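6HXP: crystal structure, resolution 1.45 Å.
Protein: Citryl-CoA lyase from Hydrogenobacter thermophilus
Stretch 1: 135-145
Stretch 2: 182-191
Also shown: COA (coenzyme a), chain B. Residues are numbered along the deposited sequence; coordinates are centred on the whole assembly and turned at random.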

# COMPACT_ATOMS: atom_id res chain seq x y z
N PRO A 135 -26.32 -8.67 -6.23
CA PRO A 135 -25.39 -7.53 -6.25
C PRO A 135 -25.88 -6.34 -7.03
O PRO A 135 -26.43 -6.50 -8.13
CB PRO A 135 -24.11 -8.11 -6.87
CG PRO A 135 -24.60 -9.23 -7.70
CD PRO A 135 -25.75 -9.83 -6.95
N GLY A 136 -25.65 -5.15 -6.48
CA GLY A 136 -26.06 -3.90 -7.12
C GLY A 136 -27.45 -3.42 -6.74
O GLY A 136 -27.90 -2.43 -7.32
N TYR A 137 -28.11 -4.07 -5.75
CA TYR A 137 -29.45 -3.71 -5.33
C TYR A 137 -29.50 -3.43 -3.84
O TYR A 137 -28.80 -4.07 -3.05
CB TYR A 137 -30.44 -4.83 -5.68
CG TYR A 137 -30.51 -5.03 -7.17
CD1 TYR A 137 -29.62 -5.87 -7.82
CD2 TYR A 137 -31.39 -4.30 -7.96
CE1 TYR A 137 -29.56 -5.94 -9.20
CE2 TYR A 137 -31.40 -4.42 -9.34
CZ TYR A 137 -30.47 -5.24 -9.96
OH TYR A 137 -30.40 -5.32 -11.33
N GLY A 138 -30.39 -2.50 -3.49
CA GLY A 138 -30.63 -2.08 -2.13
C GLY A 138 -29.83 -0.87 -1.68
O GLY A 138 -28.72 -0.64 -2.13
N HIS A 139 -30.40 -0.12 -0.72
CA HIS A 139 -29.75 1.06 -0.15
C HIS A 139 -30.31 1.30 1.24
O HIS A 139 -31.49 1.04 1.46
CB HIS A 139 -30.02 2.29 -1.03
CG HIS A 139 -29.14 3.46 -0.72
ND1 HIS A 139 -29.43 4.34 0.32
CD2 HIS A 139 -28.00 3.87 -1.33
CE1 HIS A 139 -28.47 5.26 0.29
NE2 HIS A 139 -27.60 5.03 -0.70
N ARG A 140 -29.48 1.77 2.17
CA ARG A 140 -29.92 2.02 3.56
C ARG A 140 -31.02 3.08 3.66
O ARG A 140 -31.88 2.99 4.55
CB ARG A 140 -28.74 2.43 4.47
CG ARG A 140 -27.82 1.30 4.93
CD ARG A 140 -28.45 0.36 5.95
NE ARG A 140 -28.85 1.04 7.19
CZ ARG A 140 -30.02 0.89 7.81
NH1 ARG A 140 -30.93 0.07 7.31
NH2 ARG A 140 -30.28 1.56 8.92
N TYR A 141 -30.97 4.11 2.81
CA TYR A 141 -31.92 5.22 2.81
C TYR A 141 -32.89 5.21 1.64
O TYR A 141 -34.08 5.43 1.83
CB TYR A 141 -31.14 6.55 2.82
CG TYR A 141 -32.01 7.79 2.77
CD1 TYR A 141 -32.81 8.15 3.84
CD2 TYR A 141 -32.04 8.59 1.63
CE1 TYR A 141 -33.60 9.30 3.80
CE2 TYR A 141 -32.83 9.74 1.57
CZ TYR A 141 -33.61 10.09 2.66
OH TYR A 141 -34.40 11.21 2.60
N TYR A 142 -32.40 5.04 0.41
CA TYR A 142 -33.26 5.10 -0.77
C TYR A 142 -34.07 3.83 -0.94
O TYR A 142 -33.52 2.77 -1.20
CB TYR A 142 -32.42 5.35 -2.03
CG TYR A 142 -31.74 6.70 -2.02
CD1 TYR A 142 -32.48 7.87 -1.90
CD2 TYR A 142 -30.36 6.80 -2.14
CE1 TYR A 142 -31.86 9.11 -1.89
CE2 TYR A 142 -29.72 8.04 -2.05
CZ TYR A 142 -30.48 9.20 -1.98
OH TYR A 142 -29.86 10.42 -1.98
N LYS A 143 -35.39 3.95 -0.77
CA LYS A 143 -36.31 2.82 -0.89
C LYS A 143 -37.23 2.94 -2.09
O LYS A 143 -38.04 2.05 -2.29
CB LYS A 143 -37.17 2.70 0.37
CG LYS A 143 -36.40 2.72 1.68
CD LYS A 143 -35.37 1.60 1.79
CE LYS A 143 -34.72 1.59 3.14
NZ LYS A 143 -33.60 0.63 3.20
N ASP A 144 -37.22 4.08 -2.80
CA ASP A 144 -38.05 4.32 -4.00
C ASP A 144 -37.15 4.20 -5.21
O ASP A 144 -37.40 3.41 -6.13
CB ASP A 144 -38.70 5.73 -3.93
CG ASP A 144 -39.61 6.12 -5.08
OD1 ASP A 144 -39.87 5.26 -5.96
OD2 ASP A 144 -40.05 7.30 -5.12
N PHE A 145 -36.10 5.01 -5.23
CA PHE A 145 -35.10 4.96 -6.30
C PHE A 145 -33.84 5.61 -5.81
O PHE A 145 -33.89 6.45 -4.90
CB PHE A 145 -35.57 5.67 -7.60
CG PHE A 145 -35.79 7.16 -7.49
CD1 PHE A 145 -36.99 7.67 -7.03
CD2 PHE A 145 -34.78 8.05 -7.83
CE1 PHE A 145 -37.19 9.05 -6.92
CE2 PHE A 145 -34.99 9.42 -7.74
CZ PHE A 145 -36.19 9.92 -7.30
N LYS A 182 -41.75 -5.29 -1.29
CA LYS A 182 -40.97 -4.18 -0.74
C LYS A 182 -39.93 -3.84 -1.80
O LYS A 182 -39.17 -4.72 -2.21
CB LYS A 182 -40.24 -4.59 0.55
CG LYS A 182 -41.13 -4.64 1.78
CD LYS A 182 -40.32 -4.47 3.08
CE LYS A 182 -39.33 -5.58 3.36
NZ LYS A 182 -39.99 -6.90 3.54
N LYS A 183 -39.90 -2.59 -2.24
CA LYS A 183 -38.98 -2.17 -3.29
C LYS A 183 -37.53 -2.13 -2.81
O LYS A 183 -37.26 -1.68 -1.70
CB LYS A 183 -39.42 -0.81 -3.86
CG LYS A 183 -38.95 -0.56 -5.29
CD LYS A 183 -39.51 0.75 -5.83
CE LYS A 183 -39.24 0.95 -7.30
NZ LYS A 183 -37.78 0.87 -7.65
N LEU A 184 -36.60 -2.69 -3.63
CA LEU A 184 -35.15 -2.68 -3.40
C LEU A 184 -34.57 -1.98 -4.65
O LEU A 184 -34.64 -2.53 -5.74
CB LEU A 184 -34.55 -4.09 -3.30
CG LEU A 184 -34.39 -4.67 -1.91
CD1 LEU A 184 -34.13 -6.14 -2.00
CD2 LEU A 184 -33.26 -4.01 -1.18
N VAL A 185 -33.96 -0.83 -4.46
CA VAL A 185 -33.50 -0.02 -5.60
C VAL A 185 -32.32 -0.61 -6.32
O VAL A 185 -31.46 -1.23 -5.69
CB VAL A 185 -33.20 1.44 -5.15
CG1 VAL A 185 -34.39 2.06 -4.41
CG2 VAL A 185 -31.94 1.53 -4.32
N LEU A 186 -32.21 -0.28 -7.60
CA LEU A 186 -30.97 -0.51 -8.37
C LEU A 186 -30.05 0.62 -7.86
O LEU A 186 -30.33 1.79 -8.11
CB LEU A 186 -31.23 -0.37 -9.87
CG LEU A 186 -29.98 -0.42 -10.75
CD1 LEU A 186 -29.28 -1.74 -10.66
CD2 LEU A 186 -30.32 -0.13 -12.20
N ASN A 187 -29.03 0.29 -7.11
CA ASN A 187 -28.15 1.30 -6.53
C ASN A 187 -27.09 1.73 -7.52
O ASN A 187 -26.94 1.13 -8.61
CB ASN A 187 -27.56 0.86 -5.17
CG ASN A 187 -26.61 -0.30 -5.25
OD1 ASN A 187 -25.72 -0.34 -6.10
ND2 ASN A 187 -26.70 -1.21 -4.27
N VAL A 188 -26.32 2.77 -7.18
CA VAL A 188 -25.35 3.31 -8.12
C VAL A 188 -24.29 2.29 -8.54
O VAL A 188 -23.81 2.33 -9.68
CB VAL A 188 -24.73 4.62 -7.57
CG1 VAL A 188 -23.78 4.36 -6.38
CG2 VAL A 188 -24.07 5.41 -8.68
N ASP A 189 -23.98 1.30 -7.69
CA ASP A 189 -23.02 0.26 -8.10
C ASP A 189 -23.64 -0.57 -9.23
O ASP A 189 -22.97 -0.88 -10.21
CB ASP A 189 -22.68 -0.71 -6.95
CG ASP A 189 -21.95 -0.13 -5.78
OD1 ASP A 189 -21.18 0.82 -5.99
OD2 ASP A 189 -22.13 -0.65 -4.64
N GLY A 190 -24.90 -0.95 -9.06
CA GLY A 190 -25.59 -1.71 -10.10
C GLY A 190 -25.72 -0.89 -11.38
O GLY A 190 -25.60 -1.42 -12.49
N ALA A 191 -25.99 0.43 -11.26
CA ALA A 191 -26.14 1.33 -12.43
C ALA A 191 -24.83 1.42 -13.23
O ALA A 191 -24.82 1.23 -14.46
CB ALA A 191 -26.56 2.70 -11.98
N1A COA B . -30.77 -8.86 -2.64
C2A COA B . -31.68 -9.60 -1.99
N3A COA B . -32.27 -9.37 -0.81
C4A COA B . -31.83 -8.22 -0.27
C5A COA B . -30.89 -7.36 -0.81
C6A COA B . -30.35 -7.71 -2.06
N6A COA B . -29.46 -6.96 -2.72
N7A COA B . -30.69 -6.27 0.02
C8A COA B . -31.51 -6.49 1.02
N9A COA B . -32.23 -7.64 0.91
C1B COA B . -33.30 -8.13 1.79
C2B COA B . -33.20 -7.68 3.26
O2B COA B . -32.63 -8.71 4.05
C3B COA B . -34.67 -7.45 3.59
O3B COA B . -35.33 -8.73 3.79
P3B COA B . -36.64 -9.00 4.71
O7A COA B . -37.08 -7.76 5.43
O8A COA B . -37.72 -9.54 3.77
O9A COA B . -36.24 -10.13 5.67
C4B COA B . -35.22 -6.88 2.28
O4B COA B . -34.54 -7.66 1.28
C5B COA B . -34.96 -5.42 2.03
O5B COA B . -35.20 -4.64 3.22
P1A COA B . -34.48 -3.21 3.45
O1A COA B . -34.76 -2.70 4.82
O2A COA B . -34.97 -2.29 2.33
O3A COA B . -32.91 -3.41 3.23
P2A COA B . -31.67 -3.35 4.21
O4A COA B . -31.70 -2.10 5.01
O5A COA B . -31.71 -4.62 5.06
O6A COA B . -30.32 -3.48 3.31
CBP COA B . -28.13 -2.77 2.51
CCP COA B . -29.48 -2.33 3.07
CDP COA B . -27.51 -1.58 1.76
CEP COA B . -27.21 -3.13 3.69
CAP COA B . -28.23 -3.99 1.56
OAP COA B . -29.37 -3.96 0.71
C9P COA B . -26.97 -4.24 0.74
O9P COA B . -26.01 -4.83 1.24
N8P COA B . -26.99 -3.83 -0.53
C7P COA B . -25.93 -4.14 -1.48
C6P COA B . -25.98 -5.59 -1.93
C5P COA B . -24.71 -6.02 -2.63
O5P COA B . -24.32 -5.45 -3.65
N4P COA B . -24.08 -7.07 -2.10
C3P COA B . -23.21 -7.96 -2.85
C2P COA B . -21.87 -7.36 -3.20
S1P COA B . -21.09 -6.82 -1.65
O HOH W 1 -33.57 0.06 -1.55

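A buried polar backbone is tolerated when nearly every donor and acceptor finds a partner, and the contact between residues 135-145 and 182-191 of this citryl-CoA lyase shows how two segments with little regular structure achieve it. Their backbones form a single bridge, Tyr 137 with Leu 186, built from two hydrogen bonds: Asn 187 N donates to Gly 136 O (3.0 Å) and Gly 138 N donates to Val 185 O (2.8 Å, nearly straight). Val 185 O also receives a CA-H...O contact from Tyr 137 CA at 3.2 Å, so this carbonyl is well served.

Asn 187 extends the pairing with its side chain, which leaves the backbone toward the other stretch. With chi1 in the p well, its amide is divided between two tasks. ND2 donates to Gly 138 O at 3.0 Å, while OD1 caps the helix that begins at Val 188, accepting from Gly 190 N at 3.1 Å and more weakly from Asp 189 N at 2.9 Å. An amide suits this place because it offers a donor and an acceptor on one short side chain, joining the stretches while satisfying amides of the first helical turn.

Space accounts for all three glycines, and at Gly 136 and Gly 138 the backbone angles call for glycine too. At Gly 136, with phi positive, an ideal CB would lie 2.8 Å from Gly 190 CA; at Gly 190 it would lie 2.5 Å from Gly 136 O. With no side chain on either residue, Gly 136 CA and Gly 190 CA come within 3.7 Å. Gly 138 also has a positive phi, and a CB there would fall 2.2 Å from OAP of coenzyme A. The cofactor takes up further backbone groups of the first stretch: Gly 136 N donates to its O5P at 3.1 Å, and its N6A donates to Tyr 137 O at 3.0 Å.

Farther along, a water replaces direct pairing. It donates to Tyr 142 O (2.7 Å from the water oxygen) and accepts from Val 185 N (3.1 Å from the same oxygen), with a weak third bond from His 139 N. Val 185, the residue most covered by the opposite stretch, fits here because its branched, apolar side chain fills the space beside this polar link: CG1 lies 3.5 Å from Phe 145 N, and CG2 lies 3.9 Å from His 139 CB. Apolar packing also joins Tyr 137 CE2 to Leu 186 CD1 at 3.7 Å.

The lysines use their length. Lys 183 points toward the first stretch, and its NZ donates to Asp 144 O at 3.0 Å, although the side chain is poorly ordered. Lys 143 instead braces its own stretch, NZ donating to His 139 O at 2.8 Å and weakly to Arg 140 O at 3.2 Å. Tyr 141 N is satisfied by His 139 ND1 at 2.9 Å. The accounting has one exception: Leu 184 O, near the edge of the Tyr 137 ring, is buried without a polar partner.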